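Local coordinates for NADB-Rossmann Superfamily protein (Streptococcus agalactiae, PDB 3LEC), which probably methylates N1 of adenine 22 in tRNA and binds a zinc ion, at residues W191-E194 against L195-T199. Sequence-based numbering, arbitrary orientation.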
loop_
_atom_site.group_PDB
_atom_site.type_symbol
_atom_site.label_atom_id
_atom_site.label_comp_id
_atom_site.label_asym_id
_atom_site.label_seq_id
_atom_site.Cartn_x
_atom_site.Cartn_y
_atom_site.Cartn_z
ATOM N N TRP A 191 -12.172 6.024 -11.965
ATOM C CA TRP A 191 -12.848 7.271 -11.669
ATOM C C TRP A 191 -14.199 7.433 -12.389
ATOM O O TRP A 191 -15.124 8.031 -11.825
ATOM C CB TRP A 191 -11.895 8.465 -11.835
ATOM C CG TRP A 191 -10.855 8.378 -10.769
ATOM C CD1 TRP A 191 -9.567 7.991 -10.913
ATOM C CD2 TRP A 191 -11.072 8.549 -9.354
ATOM N NE1 TRP A 191 -8.938 7.960 -9.680
ATOM C CE2 TRP A 191 -9.842 8.304 -8.711
ATOM C CE3 TRP A 191 -12.186 8.911 -8.575
ATOM C CZ2 TRP A 191 -9.686 8.418 -7.329
ATOM C CZ3 TRP A 191 -12.039 9.019 -7.205
ATOM C CH2 TRP A 191 -10.797 8.760 -6.589
ATOM N N GLN A 192 -14.334 6.856 -13.578
ATOM C CA GLN A 192 -15.663 6.796 -14.236
ATOM C C GLN A 192 -16.639 6.063 -13.307
ATOM O O GLN A 192 -17.756 6.530 -13.068
ATOM C CB GLN A 192 -15.591 6.136 -15.627
ATOM C CG GLN A 192 -15.008 7.019 -16.731
ATOM C CD GLN A 192 -14.316 6.252 -17.854
ATOM O OE1 GLN A 192 -14.487 5.038 -18.020
ATOM N NE2 GLN A 192 -13.526 6.965 -18.633
ATOM N N ASN A 193 -16.193 4.954 -12.724
ATOM C CA ASN A 193 -17.033 4.167 -11.802
ATOM C C ASN A 193 -17.419 4.921 -10.515
ATOM O O ASN A 193 -18.560 4.842 -10.053
ATOM C CB ASN A 193 -16.343 2.835 -11.459
ATOM C CG ASN A 193 -17.227 1.916 -10.635
ATOM O OD1 ASN A 193 -18.379 1.668 -10.982
ATOM N ND2 ASN A 193 -16.692 1.411 -9.535
ATOM N N GLU A 194 -16.465 5.651 -9.940
ATOM C CA GLU A 194 -16.722 6.483 -8.766
ATOM C C GLU A 194 -17.730 7.568 -9.100
ATOM O O GLU A 194 -18.657 7.796 -8.343
ATOM C CB GLU A 194 -15.445 7.130 -8.237
ATOM C CG GLU A 194 -14.438 6.124 -7.652
ATOM C CD GLU A 194 -15.007 5.315 -6.495
ATOM O OE1 GLU A 194 -15.491 5.934 -5.532
ATOM O OE2 GLU A 194 -14.974 4.059 -6.561
ATOM N N LEU A 195 -17.566 8.196 -10.254
ATOM C CA LEU A 195 -18.577 9.155 -10.739
ATOM C C LEU A 195 -20.004 8.567 -10.762
ATOM O O LEU A 195 -20.978 9.186 -10.256
ATOM C CB LEU A 195 -18.182 9.672 -12.122
ATOM C CG LEU A 195 -19.044 10.825 -12.661
ATOM C CD1 LEU A 195 -19.080 12.009 -11.683
ATOM C CD2 LEU A 195 -18.534 11.233 -14.048
ATOM N N ASN A 196 -20.130 7.376 -11.333
ATOM C CA ASN A 196 -21.425 6.698 -11.380
ATOM C C ASN A 196 -22.030 6.531 -9.999
ATOM O O ASN A 196 -23.170 6.924 -9.763
ATOM C CB ASN A 196 -21.289 5.345 -12.056
ATOM C CG ASN A 196 -20.826 5.455 -13.491
ATOM O OD1 ASN A 196 -20.818 6.552 -14.083
ATOM N ND2 ASN A 196 -20.424 4.322 -14.065
ATOM N N LYS A 197 -21.249 5.964 -9.085
ATOM C CA LYS A 197 -21.671 5.779 -7.700
ATOM C C LYS A 197 -22.043 7.082 -6.998
ATOM O O LYS A 197 -23.056 7.165 -6.311
ATOM C CB LYS A 197 -20.599 5.003 -6.917
ATOM C CG LYS A 197 -20.449 3.565 -7.444
ATOM C CD LYS A 197 -19.507 2.701 -6.591
ATOM C CE LYS A 197 -18.044 3.084 -6.787
ATOM N NZ LYS A 197 -17.118 2.179 -5.984
ATOM N N LEU A 198 -21.209 8.103 -7.155
ATOM C CA LEU A 198 -21.502 9.363 -6.533
ATOM C C LEU A 198 -22.782 9.978 -7.110
ATOM O O LEU A 198 -23.521 10.666 -6.412
ATOM C CB LEU A 198 -20.323 10.317 -6.705
ATOM C CG LEU A 198 -19.021 9.890 -5.997
ATOM C CD1 LEU A 198 -17.911 10.775 -6.487
ATOM C CD2 LEU A 198 -19.115 9.968 -4.475
ATOM N N THR A 199 -23.025 9.731 -8.389
ATOM C CA THR A 199 -24.211 10.283 -9.030
ATOM C C THR A 199 -25.494 9.583 -8.532
ATOM O O THR A 199 -26.510 10.240 -8.290
ATOM C CB THR A 199 -24.085 10.248 -10.558
ATOM O OG1 THR A 199 -22.927 11.019 -10.945
ATOM C CG2 THR A 199 -25.346 10.860 -11.208
#
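Lys197 reaches back three residues along helix 185-204 to form a salt bridge with Glu194. Its NZ lies 2.9 Å from Glu194 OE2. The ammonium comes from the syn side, 35° out of the carboxylate plane. Both chains bend to meet: Glu194 folds at chi2 (-59°), Lys197 at chi3 (-73°). Asn193 lies one turn before Lys197, and its ND2 is 3.5 Å from Lys197 CE. This is a contact with the methylene, and a sulfate ion lies near the amide.

The tight part is the backbone and the side turned to helix 210-227. Leu198 N donates to Glu194 O at 2.8 Å, and Leu198 CG sits 3.2 Å from that same oxygen. Leu198 also packs on Ile220 and Ile223. Trp191 is buried against Ile223 and meets Phe187 edge-to-face. Its carbonyl O accepts from Leu195 N. One turn on, Leu195 O takes two bonds, from Thr199 N and from Thr199 OG1 (2.8 Å), on opposite faces of its plane.

The solvent side is looser and polar, with Asn196 and Lys197 exposed. The pairing of opposite charges one turn apart probably gives the helix a modest stabilisation, screened by solvent, while its apolar side packs on helix 210-227 to form the C-terminal helical hairpin.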